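Local coordinates for cyclic UMP-AMP synthase (Rhodothermus marinus SG0.5JP17-172, PDB 6E0K), which makes the cyclic dinucleotide 3',3'-cUAMP from UTP and ATP with magnesium, as the second-messenger synthase of a CBASS system that defends bacteria against phage, at residues P2-L8 against L282-W286; H13-T17 against S52-G57; H24-R28 against E42-Q46; Q79-F85 against Y139-S145; L218-P223 against V238-L242. All coordinates share one frame; numbering follows the deposited sequence.

Interaction 1 (P2-L8 against L282-W286); sequences PVPESQL and LWTGW
The extended N-terminal residues pass the C-terminal end of helix 269-285, Pro2 and Trp283 facing each other with their CA atoms 4.6 Å apart, before the chain enters helix 5-11 with Pro4 at its N-cap. The indoles of Trp283 and Trp286 receive this extended run between them. Pro2 lies over one face of the Trp283 indole, its CA 3.6 Å from the centroid of the five-membered ring in a CH-pi contact, and the Val3 backbone N sits over the same face. Leu8 CD1 reaches the edge of that ring, 3.8 Å from Trp283 CZ3. Val3 splits its two methyls: CG1 lies over the six-membered ring of Trp286, 4.3 Å from its centroid (CH-pi), while CG2 fills the angle between the indoles, 3.8 Å from Trp283 CE3. Pro4 CD packs 3.4 Å from Trp286 CD1, and Gln7 CG comes close to the far end of the same ring. Phe235 of helix 231-244 stacks on Trp283. CH-pi packing of Pro2 and Val3 on two tryptophans thus ties the N-terminal residues to the end of the last helix, 269-285.

Interaction 2 (H13-T17 against S52-G57); sequences HQGAT and STNIRG
Gly15 and Asn54 lie at the middle of the direct hydrogen bonding between 13-17 and 52-57. Asn54 O accepts from Gly15 N at 3.0 Å, the donor standing above the carbonyl plane. The Asn54 side chain works in two directions: OD1 takes a bond from Gln14 NE2 at 2.9 Å, in the carbonyl plane and on a lone pair, and ND2 gives a weak bond across to Gly15 O. Within its own loop ND2 also makes a nearly straight bond (174°) to Arg56 O, which holds the amide. Tucked between its own backbone N and carbonyl carbon (chi1 57°), this amide stands with its plane 72° from that of Gln14. Three waters bridge the loops: one donates to His13 O and Ile55 O, another to Ala16 O and Gly57 O, and the third links Gln14 NE2 with Ser52 OG. In van der Waals contact, Gly15 CA passes 3.6 Å from Arg56 O, and Gln14 NE2 packs 3.4 Å from Ser52 CA. Ser52, with positive phi, closes helix 47-50 in a Schellman motif in which ATP-binding Ser48 accepts from Thr53 N. Helix 186-202 flanks the loops, Arg191 bonding Ser52 O and ATP-binding Lys194 bonding Thr53 O, while 13-17 leads from helix 5-11 into helix 18-32.

Interaction 3 (H24-R28 against E42-Q46); sequences HESIR and EVYLQ
His24 and Val43 make the close part of this contact, where helix 24-28 runs nearly antiparallel to strand 42-45 (167°) with the axes 8.5 Å apart. The imidazole extends away from the helix with CG anti to the backbone N (chi1 175°) and runs alongside Val43, pointing the other way, CD2 lying 3.8 Å from Val43 CG1. Leu45 CG covers one ring face, 4.0 Å from the His24 centroid in a CH-pi contact, and Ile27 CG2 meets Val43 CG1 at 4.0 Å on the buried side. Val43 O accepts two bonds: His24 NE2, at 2.9 Å, approaches well above the carbonyl plane, whereas Arg28 NH2, also 2.9 Å away, lies nearly along the C=O axis. The solvent side is looser. There the exposed Arg28 bends at chi3 to bring its guanidinium back, and a water joins its NE to Val43 N. Glu42, Tyr44 and Gln46 bond to strand 61-68 through the backbone; helix 18-32 packs against strand 42-45 of the nucleotidyltransferase sheet just before Gln46, which binds UTP and ATP.

Interaction 4 (Q79-F85 against Y139-S145); sequences QKRRFGF and YPPNRKS
Phe83 lies beside Tyr139, pointing the other way, the two rings meeting obliquely with their planes at 36° and Phe83 CE2 3.7 Å from Tyr139 CE2. The rim of the Phe83 ring also reaches the opposing backbone: CE1 lies 3.3 Å from Lys144 O, close to the ring plane, and CZ lies near Ser145 O. Phe85 comes to the same tyrosine from the other direction, its CZ edge 3.7 Å from Tyr139 OH, a hydroxyl that is hydrogen-bonded to Arg137. Phe83 CB also rests over the centre of the Phe85 ring. Between the two phenylalanines helix 77-82 ends in a Schellman motif, with Gly84 at positive phi; both point their CB toward the loop between strands 127-138 and 150-157. Gln79, extended beyond CG, brings its amide to that loop. NE2 gives a bond to Asn142 O at 3.0 Å, with the acceptor in the amide plane, and a weak bond to Pro140 O, while OE1 is held by Thr76 N. At the exposed side the Arg82 and Arg143 guanidinium groups lie flat on one another, centres 4.0 Å apart and planes 20° from parallel; Glu78 forms a salt bridge with Arg82 and probably offsets part of the like charge.

Interaction 5 (L218-P223 against V238-L242); sequences LLYNVP and VINWL
The Trp241 indole carries Pro223 on one face, with CD above the centre of the six-membered ring, 3.4 Å from its centroid and only 14° off the normal in a CH-pi contact. Pro223 CG reaches toward the five-membered ring, 3.7 Å from Trp241 CE2 and NE1. Two neighbours approach the six-membered ring obliquely: Asn221 O comes to 3.4 Å from Trp241 CH2, and Val222 CA lies near CZ3. Trp241 points its ring out from helix 231-244 with CG anti to the backbone N (chi1 -176°), which sets it against the chain as 218-223 leaves helix 212-220. Beside the indole the contact is largely aliphatic. Both Val222 methyls come near Trp241 CE3; CG2 also packs 3.8 Å from Leu242 CD2, and CG1 on Val238 CG2. Leu242 puts both methyls forward, CD1 against Leu218 CD2 at 4.0 Å and CD2 against Leu218 CD1. At the other end Leu219 CD2 meets Val238 CG1 at 3.6 Å, the side chains crossing at about a right angle. Leu219 also touches Ile190 and Val238 touches Phe193, both from helix 186-202, while Leu242 touches Leu276 of helix 269-285. These contacts form a buried hydrophobic core in the helical part of the fold, joining four helices, one of which, 186-202, bears ATP-binding Lys194.

In the fold
From the N terminus, interaction 1 closes the widest loop, bringing the first residues to the end of helix 269-285, and all the other contacts nest inside it. Interaction 2 joins the loop after helix 5-11 to the one after helix 47-50, and interaction 3 nests within it, setting helix 18-32 against strand 42-45. Interactions 4 and 5 follow in series: interaction 4 ties the end of helix 77-82 to the loop after strand 127-138 at a far end of the nucleotidyltransferase domain, and interaction 5 joins helices 212-220 and 231-244. None cross. Interactions 1 and 4, with centres about 55 Å apart, lie on opposite sides of the chain's centre.

Interaction 1 (P2-L8 against L282-W286)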
# COMPACT_ATOMS: atom_id res chain seq x y z
N PRO A 2 27.20 14.59 3.96
CA PRO A 2 26.58 13.27 4.01
C PRO A 2 25.92 12.99 5.35
O PRO A 2 26.25 13.66 6.32
CB PRO A 2 27.76 12.31 3.78
CG PRO A 2 28.86 13.17 3.22
CD PRO A 2 28.67 14.49 3.88
N VAL A 3 24.99 12.03 5.39
CA VAL A 3 24.34 11.63 6.63
C VAL A 3 25.11 10.48 7.26
O VAL A 3 25.43 9.50 6.56
CB VAL A 3 22.86 11.25 6.41
CG1 VAL A 3 22.21 10.90 7.74
CG2 VAL A 3 22.11 12.38 5.73
N PRO A 4 25.43 10.55 8.55
CA PRO A 4 26.13 9.44 9.21
C PRO A 4 25.39 8.12 9.07
O PRO A 4 24.15 8.06 9.08
CB PRO A 4 26.17 9.88 10.68
CG PRO A 4 26.20 11.39 10.60
CD PRO A 4 25.29 11.72 9.43
N GLU A 5 26.17 7.04 8.96
CA GLU A 5 25.59 5.71 8.79
C GLU A 5 24.66 5.36 9.95
O GLU A 5 23.58 4.79 9.73
CB GLU A 5 26.70 4.67 8.68
CG GLU A 5 26.21 3.23 8.67
CD GLU A 5 25.70 2.80 7.31
OE1 GLU A 5 26.04 3.48 6.31
OE2 GLU A 5 24.98 1.78 7.23
N SER A 6 25.05 5.70 11.18
CA SER A 6 24.23 5.37 12.34
C SER A 6 22.89 6.09 12.30
O SER A 6 21.89 5.56 12.82
CB SER A 6 24.96 5.73 13.62
OG SER A 6 25.31 7.11 13.63
N GLN A 7 22.84 7.30 11.75
CA GLN A 7 21.57 7.99 11.59
C GLN A 7 20.70 7.29 10.56
O GLN A 7 19.50 7.09 10.79
CB GLN A 7 21.81 9.45 11.19
CG GLN A 7 20.52 10.25 11.00
CD GLN A 7 19.71 10.36 12.27
OE1 GLN A 7 20.01 11.18 13.14
NE2 GLN A 7 18.69 9.52 12.39
N LEU A 8 21.27 6.93 9.42
CA LEU A 8 20.50 6.20 8.42
C LEU A 8 20.02 4.86 8.97
O LEU A 8 18.88 4.45 8.71
CB LEU A 8 21.33 5.99 7.16
CG LEU A 8 21.82 7.28 6.51
CD1 LEU A 8 22.75 6.94 5.36
CD2 LEU A 8 20.63 8.09 6.00
N LEU A 282 19.16 17.10 1.95
CA LEU A 282 19.38 16.49 3.26
C LEU A 282 20.79 15.92 3.35
O LEU A 282 21.52 16.16 4.33
CB LEU A 282 18.34 15.39 3.48
CG LEU A 282 18.51 14.49 4.69
CD1 LEU A 282 18.26 15.31 5.96
CD2 LEU A 282 17.51 13.35 4.58
N TRP A 283 21.20 15.20 2.31
CA TRP A 283 22.51 14.57 2.28
C TRP A 283 23.63 15.61 2.27
O TRP A 283 24.55 15.55 3.10
CB TRP A 283 22.61 13.67 1.04
CG TRP A 283 23.87 12.89 1.00
CD1 TRP A 283 25.04 13.22 0.37
CD2 TRP A 283 24.11 11.64 1.67
NE1 TRP A 283 25.98 12.24 0.57
CE2 TRP A 283 25.44 11.27 1.38
CE3 TRP A 283 23.32 10.80 2.46
CZ2 TRP A 283 26.00 10.09 1.87
CZ3 TRP A 283 23.89 9.63 2.94
CH2 TRP A 283 25.21 9.29 2.64
N THR A 284 23.58 16.55 1.32
CA THR A 284 24.68 17.50 1.17
C THR A 284 24.74 18.48 2.33
O THR A 284 25.83 18.95 2.70
CB THR A 284 24.57 18.26 -0.16
OG1 THR A 284 23.35 19.01 -0.19
CG2 THR A 284 24.59 17.31 -1.34
N GLY A 285 23.59 18.80 2.93
CA GLY A 285 23.57 19.76 4.03
C GLY A 285 24.03 19.21 5.36
O GLY A 285 24.40 19.99 6.24
N TRP A 286 24.03 17.89 5.52
CA TRP A 286 24.36 17.30 6.80
C TRP A 286 25.86 17.43 7.06
O TRP A 286 26.69 17.03 6.24
CB TRP A 286 23.94 15.83 6.84
CG TRP A 286 23.68 15.33 8.24
CD1 TRP A 286 24.61 15.09 9.21
CD2 TRP A 286 22.41 15.02 8.82
NE1 TRP A 286 24.00 14.63 10.36
CE2 TRP A 286 22.64 14.58 10.14
CE3 TRP A 286 21.09 15.06 8.35
CZ2 TRP A 286 21.61 14.19 11.00
CZ3 TRP A 286 20.06 14.68 9.20
CH2 TRP A 286 20.33 14.25 10.51

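Interaction 2 (H13-T17 against S52-G57)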
# COMPACT_ATOMS: atom_id res chain seq x y z
N HIS A 13 14.84 1.55 11.07
CA HIS A 13 14.14 0.67 12.00
C HIS A 13 12.66 0.55 11.69
O HIS A 13 12.00 1.51 11.27
CB HIS A 13 14.31 1.15 13.43
CG HIS A 13 15.71 1.07 13.93
ND1 HIS A 13 16.10 1.63 15.13
CD2 HIS A 13 16.81 0.48 13.41
CE1 HIS A 13 17.39 1.41 15.32
NE2 HIS A 13 17.84 0.70 14.29
N GLN A 14 12.11 -0.63 11.95
CA GLN A 14 10.69 -0.87 11.81
C GLN A 14 9.98 -0.60 13.13
O GLN A 14 10.49 -0.93 14.20
CB GLN A 14 10.45 -2.32 11.37
CG GLN A 14 9.02 -2.60 10.89
CD GLN A 14 8.78 -4.06 10.58
OE1 GLN A 14 9.71 -4.89 10.58
NE2 GLN A 14 7.53 -4.39 10.30
N GLY A 15 8.81 0.02 13.04
CA GLY A 15 7.94 0.09 14.20
C GLY A 15 7.45 -1.28 14.64
O GLY A 15 7.45 -2.26 13.87
N ALA A 16 7.02 -1.35 15.89
CA ALA A 16 6.49 -2.60 16.40
C ALA A 16 5.24 -2.99 15.63
O ALA A 16 4.49 -2.14 15.16
CB ALA A 16 6.17 -2.48 17.88
N THR A 17 5.01 -4.31 15.51
CA THR A 17 3.85 -4.81 14.78
C THR A 17 2.92 -5.67 15.62
O THR A 17 1.91 -6.14 15.08
CB THR A 17 4.27 -5.64 13.56
OG1 THR A 17 4.98 -6.82 13.99
CG2 THR A 17 5.16 -4.83 12.61
N SER A 52 5.86 -4.69 6.05
CA SER A 52 6.99 -4.46 6.95
C SER A 52 7.67 -3.14 6.68
O SER A 52 8.87 -3.00 6.91
CB SER A 52 8.02 -5.60 6.86
OG SER A 52 7.42 -6.83 7.18
N THR A 53 6.93 -2.14 6.21
CA THR A 53 7.50 -0.82 5.99
C THR A 53 6.96 0.22 6.95
O THR A 53 7.20 1.41 6.75
CB THR A 53 7.26 -0.37 4.55
OG1 THR A 53 5.85 -0.36 4.29
CG2 THR A 53 7.92 -1.32 3.57
N ASN A 54 6.29 -0.20 8.03
CA ASN A 54 5.80 0.75 9.02
C ASN A 54 6.96 1.35 9.82
O ASN A 54 7.85 0.63 10.29
CB ASN A 54 4.80 0.08 9.96
CG ASN A 54 5.39 -1.13 10.66
OD1 ASN A 54 5.75 -2.13 10.02
ND2 ASN A 54 5.47 -1.06 11.99
N ILE A 55 6.98 2.68 9.93
CA ILE A 55 8.02 3.34 10.72
C ILE A 55 7.55 3.67 12.13
O ILE A 55 8.37 4.08 12.97
CB ILE A 55 8.55 4.61 10.02
CG1 ILE A 55 7.42 5.61 9.75
CG2 ILE A 55 9.28 4.23 8.72
CD1 ILE A 55 7.90 6.97 9.24
N ARG A 56 6.26 3.49 12.43
CA ARG A 56 5.74 3.60 13.78
C ARG A 56 5.00 2.32 14.14
O ARG A 56 4.71 1.48 13.28
CB ARG A 56 4.80 4.81 13.94
CG ARG A 56 5.41 6.14 13.49
CD ARG A 56 4.52 7.30 13.87
NE ARG A 56 4.24 7.29 15.30
CZ ARG A 56 4.99 7.87 16.22
NH1 ARG A 56 6.09 8.54 15.88
NH2 ARG A 56 4.64 7.80 17.50
N GLY A 57 4.67 2.19 15.42
CA GLY A 57 3.84 1.10 15.88
C GLY A 57 2.44 1.49 16.26
O GLY A 57 1.70 0.65 16.78
O HOH W 1 11.10 3.75 12.56
O HOH W 2 5.79 -6.69 9.32
O HOH W 3 1.71 -2.30 15.98

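Interaction 3 (H24-R28 against E42-Q46)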
# COMPACT_ATOMS: atom_id res chain seq x y z
N HIS A 24 -5.64 -7.07 13.49
CA HIS A 24 -6.05 -7.98 12.43
C HIS A 24 -6.81 -9.18 12.99
O HIS A 24 -7.90 -9.53 12.52
CB HIS A 24 -4.79 -8.40 11.66
CG HIS A 24 -5.02 -9.42 10.60
ND1 HIS A 24 -4.02 -10.25 10.14
CD2 HIS A 24 -6.12 -9.71 9.86
CE1 HIS A 24 -4.49 -11.02 9.19
NE2 HIS A 24 -5.77 -10.73 9.01
N GLU A 25 -6.24 -9.82 14.02
CA GLU A 25 -6.87 -10.99 14.61
C GLU A 25 -8.21 -10.63 15.24
O GLU A 25 -9.15 -11.43 15.20
CB GLU A 25 -5.94 -11.61 15.66
CG GLU A 25 -4.64 -12.13 15.05
CD GLU A 25 -3.64 -12.62 16.10
OE1 GLU A 25 -3.97 -12.62 17.30
OE2 GLU A 25 -2.52 -13.01 15.70
N SER A 26 -8.33 -9.41 15.78
CA SER A 26 -9.61 -8.97 16.33
C SER A 26 -10.69 -8.85 15.26
O SER A 26 -11.81 -9.35 15.44
CB SER A 26 -9.42 -7.63 17.06
OG SER A 26 -10.64 -7.19 17.63
N ILE A 27 -10.39 -8.16 14.15
CA ILE A 27 -11.36 -8.07 13.05
C ILE A 27 -11.75 -9.46 12.57
O ILE A 27 -12.93 -9.75 12.34
CB ILE A 27 -10.79 -7.22 11.90
CG1 ILE A 27 -10.48 -5.79 12.37
CG2 ILE A 27 -11.76 -7.24 10.72
CD1 ILE A 27 -11.71 -4.98 12.72
N ARG A 28 -10.76 -10.35 12.41
CA ARG A 28 -11.05 -11.71 11.97
C ARG A 28 -11.99 -12.41 12.94
O ARG A 28 -12.93 -13.09 12.53
CB ARG A 28 -9.74 -12.49 11.83
CG ARG A 28 -9.91 -13.94 11.44
CD ARG A 28 -8.53 -14.57 11.28
NE ARG A 28 -7.92 -14.21 10.00
CZ ARG A 28 -6.61 -14.20 9.77
NH1 ARG A 28 -5.76 -14.53 10.74
NH2 ARG A 28 -6.15 -13.86 8.57
N GLU A 42 -12.39 -13.50 3.40
CA GLU A 42 -11.08 -13.56 4.02
C GLU A 42 -10.72 -12.19 4.59
O GLU A 42 -11.26 -11.16 4.17
CB GLU A 42 -10.00 -14.03 3.04
CG GLU A 42 -9.73 -13.07 1.91
CD GLU A 42 -8.53 -13.50 1.06
OE1 GLU A 42 -7.53 -13.99 1.62
OE2 GLU A 42 -8.60 -13.34 -0.17
N VAL A 43 -9.83 -12.20 5.58
CA VAL A 43 -9.42 -10.98 6.25
C VAL A 43 -7.90 -10.97 6.24
O VAL A 43 -7.27 -11.89 6.78
CB VAL A 43 -9.95 -10.92 7.70
CG1 VAL A 43 -9.62 -9.57 8.33
CG2 VAL A 43 -11.44 -11.20 7.73
N TYR A 44 -7.31 -9.95 5.63
CA TYR A 44 -5.86 -9.86 5.59
C TYR A 44 -5.43 -8.41 5.69
O TYR A 44 -6.23 -7.48 5.55
CB TYR A 44 -5.29 -10.54 4.32
CG TYR A 44 -5.73 -9.99 2.98
CD1 TYR A 44 -6.88 -10.47 2.35
CD2 TYR A 44 -4.97 -9.03 2.31
CE1 TYR A 44 -7.27 -9.99 1.10
CE2 TYR A 44 -5.36 -8.54 1.06
CZ TYR A 44 -6.50 -9.03 0.47
OH TYR A 44 -6.88 -8.56 -0.77
N LEU A 45 -4.14 -8.21 6.00
CA LEU A 45 -3.61 -6.87 6.10
C LEU A 45 -3.02 -6.41 4.78
O LEU A 45 -2.55 -7.22 3.98
CB LEU A 45 -2.51 -6.77 7.16
CG LEU A 45 -3.01 -6.99 8.58
CD1 LEU A 45 -1.91 -6.58 9.54
CD2 LEU A 45 -4.29 -6.19 8.82
N GLN A 46 -3.05 -5.10 4.57
CA GLN A 46 -2.30 -4.49 3.49
C GLN A 46 -1.54 -3.32 4.09
O GLN A 46 -1.49 -3.16 5.32
CB GLN A 46 -3.21 -4.07 2.34
CG GLN A 46 -4.19 -2.93 2.67
CD GLN A 46 -4.86 -2.39 1.40
OE1 GLN A 46 -4.29 -2.44 0.32
NE2 GLN A 46 -6.08 -1.88 1.55
O HOH W 4 -9.27 -14.65 7.07

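Interaction 4 (Q79-F85 against Y139-S145)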
# COMPACT_ATOMS: atom_id res chain seq x y z
N GLN A 79 -17.55 -14.20 -23.15
CA GLN A 79 -16.52 -14.89 -22.39
C GLN A 79 -17.11 -15.55 -21.16
O GLN A 79 -16.73 -16.68 -20.82
CB GLN A 79 -15.40 -13.93 -21.98
CG GLN A 79 -14.60 -13.34 -23.12
CD GLN A 79 -13.58 -12.31 -22.60
OE1 GLN A 79 -13.96 -11.34 -21.95
NE2 GLN A 79 -12.29 -12.54 -22.87
N LYS A 80 -18.05 -14.86 -20.49
CA LYS A 80 -18.71 -15.46 -19.34
C LYS A 80 -19.44 -16.74 -19.74
O LYS A 80 -19.40 -17.74 -19.01
CB LYS A 80 -19.68 -14.46 -18.71
CG LYS A 80 -19.00 -13.28 -18.06
CD LYS A 80 -20.03 -12.34 -17.44
CE LYS A 80 -19.42 -10.99 -17.10
NZ LYS A 80 -20.50 -10.06 -16.62
N ARG A 81 -20.11 -16.71 -20.90
CA ARG A 81 -20.81 -17.90 -21.39
C ARG A 81 -19.84 -19.05 -21.64
O ARG A 81 -20.09 -20.19 -21.23
CB ARG A 81 -21.60 -17.57 -22.66
CG ARG A 81 -23.01 -17.05 -22.40
CD ARG A 81 -23.87 -17.08 -23.68
NE ARG A 81 -23.24 -16.32 -24.74
CZ ARG A 81 -23.45 -15.02 -24.94
NH1 ARG A 81 -24.26 -14.35 -24.14
NH2 ARG A 81 -22.84 -14.40 -25.94
N ARG A 82 -18.71 -18.77 -22.30
CA ARG A 82 -17.75 -19.84 -22.59
C ARG A 82 -17.21 -20.48 -21.32
O ARG A 82 -16.85 -21.66 -21.32
CB ARG A 82 -16.60 -19.30 -23.44
CG ARG A 82 -17.03 -18.84 -24.84
CD ARG A 82 -17.48 -20.02 -25.71
NE ARG A 82 -17.74 -19.59 -27.08
CZ ARG A 82 -18.06 -20.41 -28.08
NH1 ARG A 82 -18.15 -21.72 -27.88
NH2 ARG A 82 -18.28 -19.91 -29.29
N PHE A 83 -17.14 -19.72 -20.23
CA PHE A 83 -16.65 -20.23 -18.95
C PHE A 83 -17.74 -20.83 -18.08
O PHE A 83 -17.43 -21.36 -17.01
CB PHE A 83 -15.96 -19.10 -18.17
CG PHE A 83 -14.61 -18.70 -18.70
CD1 PHE A 83 -13.74 -19.63 -19.22
CD2 PHE A 83 -14.21 -17.38 -18.62
CE1 PHE A 83 -12.48 -19.25 -19.69
CE2 PHE A 83 -12.97 -16.97 -19.09
CZ PHE A 83 -12.10 -17.91 -19.61
N GLY A 84 -19.01 -20.76 -18.50
CA GLY A 84 -20.07 -21.31 -17.67
C GLY A 84 -20.42 -20.48 -16.45
O GLY A 84 -20.97 -21.01 -15.49
N PHE A 85 -20.15 -19.18 -16.49
CA PHE A 85 -20.41 -18.30 -15.36
C PHE A 85 -21.85 -17.81 -15.35
O PHE A 85 -22.48 -17.60 -16.39
CB PHE A 85 -19.46 -17.09 -15.38
CG PHE A 85 -18.01 -17.44 -15.16
CD1 PHE A 85 -17.63 -18.66 -14.62
CD2 PHE A 85 -17.01 -16.52 -15.50
CE1 PHE A 85 -16.28 -18.96 -14.41
CE2 PHE A 85 -15.66 -16.82 -15.30
CZ PHE A 85 -15.30 -18.04 -14.76
N TYR A 139 -9.13 -10.67 -16.77
CA TYR A 139 -8.91 -11.69 -17.77
C TYR A 139 -8.34 -11.09 -19.04
O TYR A 139 -8.63 -9.93 -19.37
CB TYR A 139 -10.22 -12.40 -18.12
CG TYR A 139 -10.69 -13.44 -17.12
CD1 TYR A 139 -11.51 -13.08 -16.05
CD2 TYR A 139 -10.39 -14.78 -17.29
CE1 TYR A 139 -11.97 -14.04 -15.15
CE2 TYR A 139 -10.83 -15.74 -16.39
CZ TYR A 139 -11.64 -15.36 -15.34
OH TYR A 139 -12.09 -16.32 -14.46
N PRO A 140 -7.59 -11.89 -19.78
CA PRO A 140 -7.08 -11.45 -21.08
C PRO A 140 -8.16 -11.49 -22.14
O PRO A 140 -9.20 -12.14 -21.97
CB PRO A 140 -5.98 -12.48 -21.38
CG PRO A 140 -6.44 -13.70 -20.68
CD PRO A 140 -7.07 -13.21 -19.41
N PRO A 141 -7.94 -10.82 -23.27
CA PRO A 141 -8.92 -10.82 -24.36
C PRO A 141 -9.10 -12.18 -25.02
O PRO A 141 -8.25 -13.07 -24.92
CB PRO A 141 -8.33 -9.82 -25.37
CG PRO A 141 -7.46 -8.92 -24.54
CD PRO A 141 -6.93 -9.75 -23.41
N ASN A 142 -10.22 -12.32 -25.73
CA ASN A 142 -10.53 -13.48 -26.56
C ASN A 142 -10.74 -14.74 -25.73
O ASN A 142 -11.05 -14.66 -24.54
CB ASN A 142 -9.44 -13.68 -27.60
CG ASN A 142 -9.30 -12.49 -28.53
OD1 ASN A 142 -10.26 -12.09 -29.19
ND2 ASN A 142 -8.11 -11.90 -28.56
N ARG A 143 -10.58 -15.91 -26.35
CA ARG A 143 -10.91 -17.19 -25.73
C ARG A 143 -9.64 -17.80 -25.14
O ARG A 143 -8.78 -18.29 -25.89
CB ARG A 143 -11.55 -18.12 -26.77
CG ARG A 143 -12.37 -19.27 -26.21
CD ARG A 143 -13.24 -19.89 -27.31
NE ARG A 143 -13.67 -21.24 -26.98
CZ ARG A 143 -14.41 -22.01 -27.78
NH1 ARG A 143 -14.81 -21.55 -28.96
NH2 ARG A 143 -14.74 -23.23 -27.40
N LYS A 144 -9.52 -17.77 -23.82
CA LYS A 144 -8.36 -18.28 -23.09
C LYS A 144 -8.84 -19.22 -21.98
O LYS A 144 -10.04 -19.48 -21.84
CB LYS A 144 -7.53 -17.13 -22.51
CG LYS A 144 -6.89 -16.22 -23.55
CD LYS A 144 -5.79 -16.95 -24.30
CE LYS A 144 -5.07 -16.03 -25.26
NZ LYS A 144 -4.00 -16.76 -26.01
N SER A 145 -7.89 -19.72 -21.19
CA SER A 145 -8.21 -20.68 -20.14
C SER A 145 -8.87 -19.99 -18.95
O SER A 145 -8.62 -18.82 -18.66
CB SER A 145 -6.94 -21.39 -19.67
OG SER A 145 -6.10 -21.71 -20.76

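Interaction 5 (L218-P223 against V238-L242)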
# COMPACT_ATOMS: atom_id res chain seq x y z
N LEU A 218 8.01 3.89 -6.06
CA LEU A 218 9.18 4.51 -6.68
C LEU A 218 10.42 3.65 -6.45
O LEU A 218 11.17 3.35 -7.38
CB LEU A 218 9.38 5.92 -6.12
CG LEU A 218 10.53 6.72 -6.72
CD1 LEU A 218 10.13 7.21 -8.12
CD2 LEU A 218 10.92 7.89 -5.82
N LEU A 219 10.62 3.22 -5.20
CA LEU A 219 11.79 2.42 -4.88
C LEU A 219 11.73 1.03 -5.49
O LEU A 219 12.78 0.43 -5.78
CB LEU A 219 11.93 2.34 -3.35
CG LEU A 219 12.23 3.70 -2.72
CD1 LEU A 219 12.08 3.65 -1.20
CD2 LEU A 219 13.61 4.23 -3.11
N TYR A 220 10.53 0.49 -5.69
CA TYR A 220 10.40 -0.82 -6.31
C TYR A 220 11.04 -0.85 -7.70
O TYR A 220 11.54 -1.89 -8.14
CB TYR A 220 8.93 -1.22 -6.40
CG TYR A 220 8.75 -2.59 -7.00
CD1 TYR A 220 8.96 -3.72 -6.23
CD2 TYR A 220 8.38 -2.73 -8.32
CE1 TYR A 220 8.81 -4.98 -6.77
CE2 TYR A 220 8.23 -3.99 -8.87
CZ TYR A 220 8.45 -5.10 -8.10
OH TYR A 220 8.30 -6.36 -8.64
N ASN A 221 11.04 0.29 -8.39
CA ASN A 221 11.57 0.36 -9.74
C ASN A 221 13.09 0.45 -9.81
O ASN A 221 13.65 0.36 -10.91
CB ASN A 221 10.95 1.55 -10.46
CG ASN A 221 9.55 1.25 -10.94
OD1 ASN A 221 9.39 0.75 -12.04
ND2 ASN A 221 8.55 1.52 -10.11
N VAL A 222 13.75 0.60 -8.67
CA VAL A 222 15.20 0.77 -8.64
C VAL A 222 15.86 -0.61 -8.75
O VAL A 222 15.41 -1.55 -8.08
CB VAL A 222 15.62 1.46 -7.34
CG1 VAL A 222 17.14 1.60 -7.26
CG2 VAL A 222 14.95 2.82 -7.23
N PRO A 223 16.91 -0.77 -9.57
CA PRO A 223 17.56 -2.08 -9.70
C PRO A 223 18.01 -2.63 -8.36
O PRO A 223 18.42 -1.88 -7.47
CB PRO A 223 18.75 -1.80 -10.62
CG PRO A 223 18.33 -0.60 -11.43
CD PRO A 223 17.52 0.24 -10.46
N VAL A 238 20.74 4.63 -4.64
CA VAL A 238 19.33 4.68 -5.01
C VAL A 238 18.98 6.06 -5.57
O VAL A 238 18.38 6.18 -6.65
CB VAL A 238 18.43 4.33 -3.80
CG1 VAL A 238 17.00 4.72 -4.07
CG2 VAL A 238 18.55 2.82 -3.48
N ILE A 239 19.35 7.12 -4.84
CA ILE A 239 18.94 8.46 -5.25
C ILE A 239 19.63 8.86 -6.55
O ILE A 239 19.02 9.47 -7.43
CB ILE A 239 19.22 9.49 -4.13
CG1 ILE A 239 18.32 9.23 -2.92
CG2 ILE A 239 19.07 10.93 -4.68
CD1 ILE A 239 16.81 9.39 -3.20
N ASN A 240 20.91 8.50 -6.70
CA ASN A 240 21.60 8.84 -7.94
C ASN A 240 21.04 8.10 -9.14
O ASN A 240 20.99 8.67 -10.24
CB ASN A 240 23.09 8.60 -7.79
CG ASN A 240 23.77 9.71 -7.02
OD1 ASN A 240 23.40 10.88 -7.16
ND2 ASN A 240 24.76 9.37 -6.21
N TRP A 241 20.62 6.85 -8.97
CA TRP A 241 20.00 6.15 -10.09
C TRP A 241 18.66 6.79 -10.46
O TRP A 241 18.36 6.98 -11.65
CB TRP A 241 19.82 4.66 -9.77
CG TRP A 241 19.26 3.90 -10.94
CD1 TRP A 241 19.98 3.32 -11.95
CD2 TRP A 241 17.88 3.65 -11.24
NE1 TRP A 241 19.14 2.72 -12.85
CE2 TRP A 241 17.84 2.92 -12.45
CE3 TRP A 241 16.68 3.98 -10.61
CZ2 TRP A 241 16.65 2.51 -13.03
CZ3 TRP A 241 15.49 3.58 -11.19
CH2 TRP A 241 15.48 2.85 -12.39
N LEU A 242 17.84 7.12 -9.47
CA LEU A 242 16.55 7.75 -9.75
C LEU A 242 16.71 9.09 -10.46
O LEU A 242 15.91 9.44 -11.34
CB LEU A 242 15.76 7.92 -8.44
CG LEU A 242 15.14 6.63 -7.89
CD1 LEU A 242 14.69 6.82 -6.45
CD2 LEU A 242 13.96 6.17 -8.75